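Local atomic coordinates of tRNA nucleotidyl transferase-related protein (Thermotoga maritima, PDB entry 3H38), a protein that acts as a class II CCA-adding enzyme, probably building the 3' end of tRNA from CTP and ATP, this chain being the nucleotidyltransferase part of a longer protein. Residues E396-E399 and K400-M403; R236-F240 and D241-H245; E13-D16 and P17-N21; R307-I310 and N311-H315. All coordinates share one frame; numbering follows the deposited sequence.

Contact 1. Residues E396-E399 and K400-M403; sequences EVLE and KILM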
loop_
_atom_site.group_PDB
_atom_site.type_symbol
_atom_site.label_atom_id
_atom_site.label_comp_id
_atom_site.label_asym_id
_atom_site.label_seq_id
_atom_site.Cartn_x
_atom_site.Cartn_y
_atom_site.Cartn_z
ATOM N N GLU A 396 14.319 30.637 25.436
ATOM C CA GLU A 396 13.812 31.778 24.691
ATOM C C GLU A 396 14.942 32.322 23.829
ATOM O O GLU A 396 14.805 32.444 22.614
ATOM C CB GLU A 396 13.298 32.871 25.637
ATOM C CG GLU A 396 11.956 32.565 26.311
ATOM C CD GLU A 396 11.561 33.597 27.374
ATOM O OE1 GLU A 396 12.363 34.516 27.661
ATOM O OE2 GLU A 396 10.442 33.485 27.928
ATOM N N VAL A 397 16.067 32.626 24.470
ATOM C CA VAL A 397 17.241 33.145 23.774
ATOM C C VAL A 397 17.689 32.265 22.611
ATOM O O VAL A 397 17.883 32.755 21.511
ATOM C CB VAL A 397 18.430 33.317 24.726
ATOM C CG1 VAL A 397 19.674 33.721 23.945
ATOM C CG2 VAL A 397 18.106 34.348 25.784
ATOM N N LEU A 398 17.854 30.969 22.861
ATOM C CA LEU A 398 18.335 30.045 21.837
ATOM C C LEU A 398 17.443 30.040 20.607
ATOM O O LEU A 398 17.923 29.988 19.475
ATOM C CB LEU A 398 18.467 28.623 22.388
ATOM C CG LEU A 398 19.748 28.230 23.131
ATOM C CD1 LEU A 398 20.875 29.203 22.815
ATOM C CD2 LEU A 398 19.505 28.152 24.625
ATOM N N GLU A 399 16.137 30.097 20.824
ATOM C CA GLU A 399 15.217 30.086 19.702
ATOM C C GLU A 399 15.194 31.420 18.962
ATOM O O GLU A 399 15.009 31.450 17.751
ATOM C CB GLU A 399 13.811 29.678 20.137
ATOM C CG GLU A 399 12.937 29.253 18.971
ATOM C CD GLU A 399 11.753 28.427 19.409
ATOM O OE1 GLU A 399 11.078 28.838 20.376
ATOM O OE2 GLU A 399 11.499 27.369 18.787
ATOM N N LYS A 400 15.375 32.516 19.667
ATOM C CA LYS A 400 15.487 33.804 19.013
ATOM C C LYS A 400 16.718 33.837 18.138
ATOM O O LYS A 400 16.718 34.373 17.063
ATOM C CB LYS A 400 15.505 34.930 20.022
ATOM C CG LYS A 400 14.140 35.320 20.503
ATOM C CD LYS A 400 13.351 34.136 20.987
ATOM C CE LYS A 400 12.244 34.606 21.888
ATOM N NZ LYS A 400 11.444 33.512 22.465
ATOM N N ILE A 401 17.783 33.257 18.609
ATOM C CA ILE A 401 18.992 33.183 17.795
ATOM C C ILE A 401 18.803 32.239 16.597
ATOM O O ILE A 401 19.090 32.615 15.462
ATOM C CB ILE A 401 20.290 32.917 18.635
ATOM C CG1 ILE A 401 21.365 32.223 17.805
ATOM C CG2 ILE A 401 20.005 32.109 19.874
ATOM C CD1 ILE A 401 22.652 32.007 18.589
ATOM N N LEU A 402 18.286 31.039 16.852
ATOM C CA LEU A 402 17.839 30.132 15.790
ATOM C C LEU A 402 17.018 30.904 14.746
ATOM O O LEU A 402 17.244 30.789 13.536
ATOM C CB LEU A 402 16.946 29.041 16.397
ATOM C CG LEU A 402 16.997 27.546 16.015
ATOM C CD1 LEU A 402 15.667 26.851 16.375
ATOM C CD2 LEU A 402 17.349 27.298 14.558
ATOM N N MET A 403 16.003 31.604 15.239
ATOM C CA MET A 403 15.041 32.305 14.400
ATOM C C MET A 403 15.578 33.486 13.594
ATOM O O MET A 403 15.378 33.563 12.389
ATOM C CB MET A 403 13.879 32.759 15.268
ATOM C CG MET A 403 12.524 32.290 14.786
ATOM S SD MET A 403 12.159 30.560 15.054
ATOM C CE MET A 403 13.490 29.743 14.249
#
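Leu398 O receives the backbone N of Leu402 at 2.8 Å in a nearly straight bond, N-H...O 172°, and Glu399 O receives Met403 N at 2.7 Å. Both join residues four apart within one continuous helix. The preceding bonds, to Glu396 O and Val397 O, follow the same pattern, but those oxygens sit too close to neighbouring atoms, which makes their placement less sure. On the apolar side, Ile401 CG2 makes two loose contacts, 4.2 Å from Leu398 CD1 and 4.4 Å from Val397 CG1; it is itself modelled too close to Val397 O, so these approaches are approximate. On another side, Lys400 and Glu396 run side by side with their charged ends apart, though the lysine stem is modelled too close to Glu396 O and its position is uncertain. Glu399 CG, anti to the backbone N (chi1 -163°), runs beside Met403 SD at 4.2 Å.

Further out, Val397 and Leu398 rest on Ile384 of helix 381-384, and Ile401 meets the loop residues Glu376, Lys377 and Asn379. Glu399, Leu402 and Met403 all touch Tyr337. Charged residues beside an apolar stripe, at i to i+3 and i to i+4 spacing, are characteristic of an amphipathic alpha helix, here helix 392-407 near the C-terminal end of the chain.

Contact 2. Residues R236-F240 and D241-H245; sequences RMAQF and DVIKH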
loop_
_atom_site.group_PDB
_atom_site.type_symbol
_atom_site.label_atom_id
_atom_site.label_comp_id
_atom_site.label_asym_id
_atom_site.label_seq_id
_atom_site.Cartn_x
_atom_site.Cartn_y
_atom_site.Cartn_z
ATOM N N ARG A 236 -11.424 6.446 -8.396
ATOM C CA ARG A 236 -12.288 5.352 -8.805
ATOM C C ARG A 236 -13.180 4.938 -7.632
ATOM O O ARG A 236 -14.374 4.717 -7.805
ATOM C CB ARG A 236 -11.445 4.187 -9.345
ATOM C CG ARG A 236 -12.253 3.097 -10.007
ATOM C CD ARG A 236 -13.189 3.607 -11.103
ATOM N NE ARG A 236 -13.392 2.557 -12.089
ATOM C CZ ARG A 236 -14.453 2.427 -12.877
ATOM N NH1 ARG A 236 -14.511 1.419 -13.732
ATOM N NH2 ARG A 236 -15.456 3.282 -12.813
ATOM N N MET A 237 -12.602 4.864 -6.434
ATOM C CA MET A 237 -13.363 4.574 -5.210
ATOM C C MET A 237 -14.472 5.598 -5.055
ATOM O O MET A 237 -15.607 5.267 -4.765
ATOM C CB MET A 237 -12.446 4.651 -3.984
ATOM C CG MET A 237 -11.461 3.461 -3.882
ATOM S SD MET A 237 -10.199 3.565 -2.555
ATOM C CE MET A 237 -8.734 3.918 -3.524
ATOM N N ALA A 238 -14.128 6.864 -5.263
ATOM C CA ALA A 238 -15.092 7.916 -5.104
ATOM C C ALA A 238 -16.169 7.753 -6.177
ATOM O O ALA A 238 -17.355 7.786 -5.879
ATOM C CB ALA A 238 -14.408 9.247 -5.180
ATOM N N GLN A 239 -15.796 7.401 -7.371
ATOM C CA GLN A 239 -16.765 7.190 -8.406
ATOM C C GLN A 239 -17.724 6.136 -7.983
ATOM O O GLN A 239 -18.842 6.154 -8.374
ATOM C CB GLN A 239 -16.100 6.684 -9.642
ATOM C CG GLN A 239 -15.794 7.687 -10.638
ATOM C CD GLN A 239 -15.226 7.084 -11.881
ATOM O OE1 GLN A 239 -15.844 6.239 -12.503
ATOM N NE2 GLN A 239 -14.044 7.525 -12.257
ATOM N N PHE A 240 -17.238 5.172 -7.230
ATOM C CA PHE A 240 -18.076 4.057 -6.786
ATOM C C PHE A 240 -18.712 4.278 -5.421
ATOM O O PHE A 240 -19.397 3.396 -4.913
ATOM C CB PHE A 240 -17.291 2.740 -6.774
ATOM C CG PHE A 240 -17.151 2.093 -8.137
ATOM C CD1 PHE A 240 -18.246 1.972 -8.982
ATOM C CD2 PHE A 240 -15.926 1.598 -8.566
ATOM C CE1 PHE A 240 -18.124 1.360 -10.229
ATOM C CE2 PHE A 240 -15.804 0.999 -9.796
ATOM C CZ PHE A 240 -16.913 0.879 -10.632
ATOM N N ASP A 241 -18.472 5.444 -4.830
ATOM C CA ASP A 241 -18.984 5.759 -3.496
ATOM C C ASP A 241 -18.339 4.971 -2.372
ATOM O O ASP A 241 -18.888 4.889 -1.283
ATOM C CB ASP A 241 -20.498 5.565 -3.436
ATOM C CG ASP A 241 -21.246 6.626 -4.214
ATOM O OD1 ASP A 241 -22.290 6.308 -4.824
ATOM O OD2 ASP A 241 -20.770 7.779 -4.231
ATOM N N VAL A 242 -17.171 4.395 -2.623
ATOM C CA VAL A 242 -16.515 3.545 -1.622
ATOM C C VAL A 242 -16.002 4.353 -0.438
ATOM O O VAL A 242 -16.177 3.959 0.725
ATOM C CB VAL A 242 -15.318 2.777 -2.238
ATOM C CG1 VAL A 242 -14.422 2.197 -1.165
ATOM C CG2 VAL A 242 -15.796 1.715 -3.215
ATOM N N ILE A 243 -15.367 5.488 -0.729
ATOM C CA ILE A 243 -14.697 6.229 0.330
ATOM C C ILE A 243 -15.612 6.499 1.520
ATOM O O ILE A 243 -15.202 6.307 2.665
ATOM C CB ILE A 243 -14.155 7.570 -0.129
ATOM C CG1 ILE A 243 -13.231 7.396 -1.325
ATOM C CG2 ILE A 243 -13.454 8.250 1.041
ATOM C CD1 ILE A 243 -12.734 8.678 -1.909
ATOM N N LYS A 244 -16.838 6.950 1.252
ATOM C CA LYS A 244 -17.772 7.277 2.335
ATOM C C LYS A 244 -18.205 6.054 3.172
ATOM O O LYS A 244 -18.417 6.172 4.386
ATOM C CB LYS A 244 -18.982 8.078 1.820
ATOM C CG LYS A 244 -20.282 7.291 1.633
ATOM C CD LYS A 244 -20.562 6.909 0.165
ATOM C CE LYS A 244 -21.769 7.652 -0.430
ATOM N NZ LYS A 244 -21.427 8.990 -1.016
ATOM N N HIS A 245 -18.328 4.888 2.532
ATOM C CA HIS A 245 -18.599 3.650 3.265
ATOM C C HIS A 245 -17.375 3.161 4.012
ATOM O O HIS A 245 -17.481 2.336 4.918
ATOM C CB HIS A 245 -19.067 2.544 2.342
ATOM C CG HIS A 245 -20.456 2.738 1.832
ATOM N ND1 HIS A 245 -21.564 2.482 2.599
ATOM C CD2 HIS A 245 -20.907 3.136 0.617
ATOM C CE1 HIS A 245 -22.657 2.724 1.881
ATOM N NE2 HIS A 245 -22.280 3.124 0.680
#
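Met237 O is gripped twice at the end of helix 230-239: Val242 N donates to it at 2.8 Å with N-H...O 159°, and Phe240 N adds a weak bond. The Val242 donor stands above the carbonyl plane, 36° out of it. Beside it, Asp241 N bonds to Ala238 O, also at 2.8 Å. These two bonds back into the last turn, with a positive phi of 70° at Asp241, define a Schellman motif. Its usual apolar closure is present too, since Met237 CB and Val242 CB meet at 3.8 Å across the reversal.

Ile243 extends this packing. With CG1 anti to the carbonyl carbon and the chain straight beyond it, CG1 rests against Met237 CB while CD1 reaches Ala238 CB at 3.7 Å. A serine in place of Ile243 would remove both carbons and is likely to open a gap beside Met237 and Ala238. Tyr252 packs on Ala238 and Ile243. From the turn residue itself, Asp241 OD2 reaches Lys244 NZ in a weak salt bridge at 3.5 Å.

On the helix side of the turn, Phe240 CE2 lies 3.5 Å above the Arg236 guanidinium plane, over its centre; Arg236 NH2 bonds weakly to Gln239 OE1, and NH1 is salt-bridged to Glu185. Met237 and Val242 both press on Leu179 of helix 177-187, which carries nucleotide-binding arginines, Arg183 among them; the side chains of Met237 and Arg183 are about 8 Å apart.

Contact 3. Residues E13-D16 and P17-N21; sequences ERVD and PKILN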
loop_
_atom_site.group_PDB
_atom_site.type_symbol
_atom_site.label_atom_id
_atom_site.label_comp_id
_atom_site.label_asym_id
_atom_site.label_seq_id
_atom_site.Cartn_x
_atom_site.Cartn_y
_atom_site.Cartn_z
ATOM N N GLU A 13 9.827 -19.557 -24.152
ATOM C CA GLU A 13 10.168 -18.229 -24.631
ATOM C C GLU A 13 10.373 -17.255 -23.460
ATOM O O GLU A 13 11.436 -16.661 -23.322
ATOM C CB GLU A 13 9.117 -17.691 -25.602
ATOM C CG GLU A 13 9.648 -16.481 -26.353
ATOM C CD GLU A 13 8.587 -15.444 -26.732
ATOM O OE1 GLU A 13 7.473 -15.833 -27.154
ATOM O OE2 GLU A 13 8.891 -14.230 -26.624
ATOM N N ARG A 14 9.391 -17.083 -22.603
ATOM C CA ARG A 14 9.457 -16.053 -21.600
ATOM C C ARG A 14 10.157 -16.340 -20.295
ATOM O O ARG A 14 10.596 -15.443 -19.656
ATOM C CB ARG A 14 8.058 -15.580 -21.325
ATOM C CG ARG A 14 7.281 -15.347 -22.560
ATOM C CD ARG A 14 6.471 -14.133 -22.393
ATOM N NE ARG A 14 6.345 -13.384 -23.626
ATOM C CZ ARG A 14 5.191 -13.002 -24.135
ATOM N NH1 ARG A 14 4.065 -13.296 -23.514
ATOM N NH2 ARG A 14 5.157 -12.327 -25.261
ATOM N N VAL A 15 10.257 -17.576 -19.889
ATOM C CA VAL A 15 10.774 -17.886 -18.552
ATOM C C VAL A 15 12.261 -18.273 -18.557
ATOM O O VAL A 15 12.730 -18.999 -19.443
ATOM C CB VAL A 15 9.899 -18.978 -17.845
ATOM C CG1 VAL A 15 10.151 -19.021 -16.317
ATOM C CG2 VAL A 15 8.409 -18.729 -18.134
ATOM N N ASP A 16 13.003 -17.765 -17.573
ATOM C CA ASP A 16 14.403 -18.148 -17.407
ATOM C C ASP A 16 14.494 -19.670 -17.385
ATOM O O ASP A 16 13.721 -20.333 -16.705
ATOM C CB ASP A 16 14.979 -17.565 -16.112
ATOM C CG ASP A 16 16.487 -17.791 -15.980
ATOM O OD1 ASP A 16 17.213 -17.611 -16.983
ATOM O OD2 ASP A 16 16.952 -18.133 -14.866
ATOM N N PRO A 17 15.427 -20.225 -18.149
ATOM C CA PRO A 17 15.605 -21.672 -18.251
ATOM C C PRO A 17 16.002 -22.329 -16.924
ATOM O O PRO A 17 15.519 -23.419 -16.633
ATOM C CB PRO A 17 16.743 -21.798 -19.267
ATOM C CG PRO A 17 17.471 -20.468 -19.148
ATOM C CD PRO A 17 16.350 -19.509 -19.045
ATOM N N LYS A 18 16.804 -21.679 -16.121
ATOM C CA LYS A 18 17.205 -22.304 -14.894
ATOM C C LYS A 18 15.974 -22.646 -14.086
ATOM O O LYS A 18 15.881 -23.682 -13.470
ATOM C CB LYS A 18 18.130 -21.380 -14.138
ATOM C CG LYS A 18 18.027 -21.511 -12.666
ATOM C CD LYS A 18 19.276 -22.084 -12.068
ATOM C CE LYS A 18 18.942 -22.880 -10.848
ATOM N NZ LYS A 18 19.863 -22.599 -9.706
ATOM N N ILE A 19 15.031 -21.731 -14.141
ATOM C CA ILE A 19 13.753 -21.776 -13.456
ATOM C C ILE A 19 12.714 -22.681 -14.148
ATOM O O ILE A 19 11.934 -23.372 -13.483
ATOM C CB ILE A 19 13.231 -20.339 -13.345
ATOM C CG1 ILE A 19 13.867 -19.659 -12.131
ATOM C CG2 ILE A 19 11.721 -20.286 -13.288
ATOM C CD1 ILE A 19 13.316 -18.284 -11.856
ATOM N N LEU A 20 12.712 -22.683 -15.477
ATOM C CA LEU A 20 11.886 -23.610 -16.235
ATOM C C LEU A 20 12.203 -25.034 -15.840
ATOM O O LEU A 20 11.296 -25.852 -15.660
ATOM C CB LEU A 20 12.109 -23.457 -17.744
ATOM C CG LEU A 20 10.882 -23.061 -18.559
ATOM C CD1 LEU A 20 10.880 -23.703 -19.923
ATOM C CD2 LEU A 20 9.634 -23.452 -17.801
ATOM N N ASN A 21 13.497 -25.330 -15.729
ATOM C CA ASN A 21 13.931 -26.679 -15.395
ATOM C C ASN A 21 13.476 -27.115 -14.017
ATOM O O ASN A 21 13.233 -28.299 -13.781
ATOM C CB ASN A 21 15.439 -26.816 -15.538
ATOM C CG ASN A 21 15.841 -27.272 -16.933
ATOM O OD1 ASN A 21 15.023 -27.827 -17.688
ATOM N ND2 ASN A 21 17.105 -27.042 -17.286
#
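With CG1 anti to the backbone N (chi1 -163°), Val15 directs that methyl at Ile19, whose CG2 is likewise anti to its own N. The two methyls meet at 3.6 Å, and the side chains cross at about a right angle. Val15 CB also lies 4.3 Å from Leu20 CG, placing this valine over two residues of the first turn. Asp16 CG is also anti to its backbone N (chi1 -173°), and the carboxylate leans over the start of the helix: OD1 faces the Pro17 ring, while OD2 reaches Lys18 CB at 3.5 Å. A negative group here would probably interact favourably with the helix dipole.

The polar closure comes from the backbone. Asp16 O accepts Leu20 N at 2.8 Å, in the carbonyl plane, with N-H...O 154°, and a second, weak bond from Ile19 N at 3.2 Å. Ile19 packs further on Leu96 and Leu20 on Phe145; the Ile19 side chain is about 8 Å from that of Asp55, which binds magnesium in another structure of this protein; no metal is bound to this chain. Aspartate at the N-cap followed by proline in the first turn, which has no N-H to offer, is characteristic of a helix start, here linking helix 8-14 to helix 17-32.

Contact 4. Residues R307-I310 and N311-H315; sequences RNLI and NEIRH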
loop_
_atom_site.group_PDB
_atom_site.type_symbol
_atom_site.label_atom_id
_atom_site.label_comp_id
_atom_site.label_asym_id
_atom_site.label_seq_id
_atom_site.Cartn_x
_atom_site.Cartn_y
_atom_site.Cartn_z
ATOM N N ARG A 307 -3.332 7.055 18.384
ATOM C CA ARG A 307 -4.273 7.920 19.086
ATOM C C ARG A 307 -4.011 9.404 18.794
ATOM O O ARG A 307 -4.942 10.193 18.647
ATOM C CB ARG A 307 -4.230 7.653 20.602
ATOM C CG ARG A 307 -4.740 6.269 21.041
ATOM C CD ARG A 307 -4.819 6.138 22.567
ATOM N NE ARG A 307 -5.792 7.056 23.174
ATOM C CZ ARG A 307 -7.075 6.760 23.394
ATOM N NH1 ARG A 307 -7.542 5.565 23.050
ATOM N NH2 ARG A 307 -7.892 7.655 23.955
ATOM N N ASN A 308 -2.755 9.759 18.681
ATOM C CA ASN A 308 -2.338 11.119 18.472
ATOM C C ASN A 308 -2.692 11.679 17.119
ATOM O O ASN A 308 -2.573 12.834 16.921
ATOM C CB ASN A 308 -0.831 11.218 18.659
ATOM C CG ASN A 308 -0.437 12.276 19.651
ATOM O OD1 ASN A 308 -0.007 13.368 19.284
ATOM N ND2 ASN A 308 -0.589 11.965 20.923
ATOM N N LEU A 309 -3.066 10.835 16.181
ATOM C CA LEU A 309 -3.207 11.214 14.782
ATOM C C LEU A 309 -4.212 12.338 14.587
ATOM O O LEU A 309 -4.006 13.239 13.749
ATOM C CB LEU A 309 -3.595 10.000 13.920
ATOM C CG LEU A 309 -3.908 10.326 12.458
ATOM C CD1 LEU A 309 -2.629 10.746 11.661
ATOM C CD2 LEU A 309 -4.686 9.207 11.778
ATOM N N ILE A 310 -5.299 12.281 15.355
ATOM C CA ILE A 310 -6.320 13.304 15.263
ATOM C C ILE A 310 -5.733 14.660 15.677
ATOM O O ILE A 310 -6.069 15.682 15.096
ATOM C CB ILE A 310 -7.573 12.951 16.057
ATOM C CG1 ILE A 310 -8.756 13.804 15.582
ATOM C CG2 ILE A 310 -7.325 13.100 17.563
ATOM C CD1 ILE A 310 -9.064 13.678 14.101
ATOM N N ASN A 311 -4.812 14.655 16.635
ATOM C CA ASN A 311 -4.132 15.886 17.030
ATOM C C ASN A 311 -3.384 16.546 15.871
ATOM O O ASN A 311 -3.464 17.770 15.703
ATOM C CB ASN A 311 -3.148 15.640 18.181
ATOM C CG ASN A 311 -3.831 15.207 19.454
ATOM O OD1 ASN A 311 -4.928 15.662 19.767
ATOM N ND2 ASN A 311 -3.178 14.317 20.205
ATOM N N GLU A 312 -2.653 15.735 15.098
ATOM C CA GLU A 312 -1.763 16.220 14.030
ATOM C C GLU A 312 -2.537 16.710 12.824
ATOM O O GLU A 312 -2.178 17.718 12.204
ATOM C CB GLU A 312 -0.800 15.127 13.585
ATOM C CG GLU A 312 0.089 14.597 14.705
ATOM C CD GLU A 312 0.381 13.102 14.580
ATOM O OE1 GLU A 312 0.273 12.398 15.606
ATOM O OE2 GLU A 312 0.704 12.632 13.464
ATOM N N ILE A 313 -3.595 15.980 12.495
ATOM C CA ILE A 313 -4.516 16.388 11.450
ATOM C C ILE A 313 -5.106 17.739 11.813
ATOM O O ILE A 313 -5.122 18.664 11.002
ATOM C CB ILE A 313 -5.639 15.342 11.273
ATOM C CG1 ILE A 313 -5.069 14.095 10.585
ATOM C CG2 ILE A 313 -6.818 15.924 10.503
ATOM C CD1 ILE A 313 -6.086 12.972 10.328
ATOM N N ARG A 314 -5.558 17.850 13.055
ATOM C CA ARG A 314 -6.213 19.050 13.534
ATOM C C ARG A 314 -5.270 20.235 13.517
ATOM O O ARG A 314 -5.679 21.350 13.210
ATOM C CB ARG A 314 -6.803 18.821 14.924
ATOM C CG ARG A 314 -8.046 17.964 14.851
ATOM C CD ARG A 314 -8.709 17.766 16.190
ATOM N NE ARG A 314 -10.070 17.269 16.002
ATOM C CZ ARG A 314 -10.753 16.601 16.925
ATOM N NH1 ARG A 314 -11.988 16.184 16.670
ATOM N NH2 ARG A 314 -10.199 16.354 18.104
ATOM N N HIS A 315 -4.003 19.993 13.822
ATOM C CA HIS A 315 -3.017 21.057 13.721
ATOM C C HIS A 315 -3.006 21.612 12.295
ATOM O O HIS A 315 -3.047 22.818 12.097
ATOM C CB HIS A 315 -1.630 20.562 14.146
ATOM C CG HIS A 315 -0.548 21.598 14.029
ATOM N ND1 HIS A 315 -0.640 22.849 14.621
ATOM C CD2 HIS A 315 0.654 21.575 13.409
ATOM C CE1 HIS A 315 0.450 23.540 14.359
ATOM N NE2 HIS A 315 1.259 22.790 13.629
#
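Ile313 N donates to Leu309 O at 3.0 Å in a bond that is almost straight, N-H...O 172°, and Arg314 N reaches Ile310 O at the same length of 3.0 Å. Nearer the start of the helix the bonds are weaker: Asn308 O is shared by Asn311 N and Glu312 N, both weak. The two asparagine side chains add one more weak link, Asn311 ND2 to Asn308 OD1 at 3.4 Å, straight at 174°, although their amide planes stand 81° apart.

Apolar contacts add to these bonds. Ile310 CG1, anti to its backbone N, sits 3.6 Å above the plane of the Arg314 guanidinium, over its centre, while the arginine stem runs extended from CG to NE. The polar end of that group is held from outside: NH2 forms a salt bridge with Asp293 OD1 and NH1 a hydrogen bond with Tyr291 O. A methionine in place of Arg314 would probably leave Asp293 without its charged mate and Ile310 CG1 without the flat group that lies against it. On another side of the turn, Leu309 CG packs on Ile313 CD1 at 4.0 Å.

The first turns of helix 309-328 pack against two others: Leu309, Glu312 and Ile313 touch His285 of helix 279-287, while Leu309 and Ile310 lie against Trp296 of helix 293-302.

From the N terminus the order is contact 3, contact 2, contact 4, contact 1. Each joins adjacent segments, so none encloses a longer loop; they follow in series, neither nesting nor crossing. Contact 3 closes the turn between helices 8-14 and 17-32, and contact 2 the turn between helices 230-239 and 242-246. Contact 4 lies at the start of helix 309-328 and contact 1 within helix 392-407. None touches another: contacts 2 and 4 have centres about 24 Å apart, contacts 1 and 4 about 27 Å. Contacts 1 and 3, about 65 Å between centres, lie on opposite sides of the chain's centre, consistent with an elongated molecule.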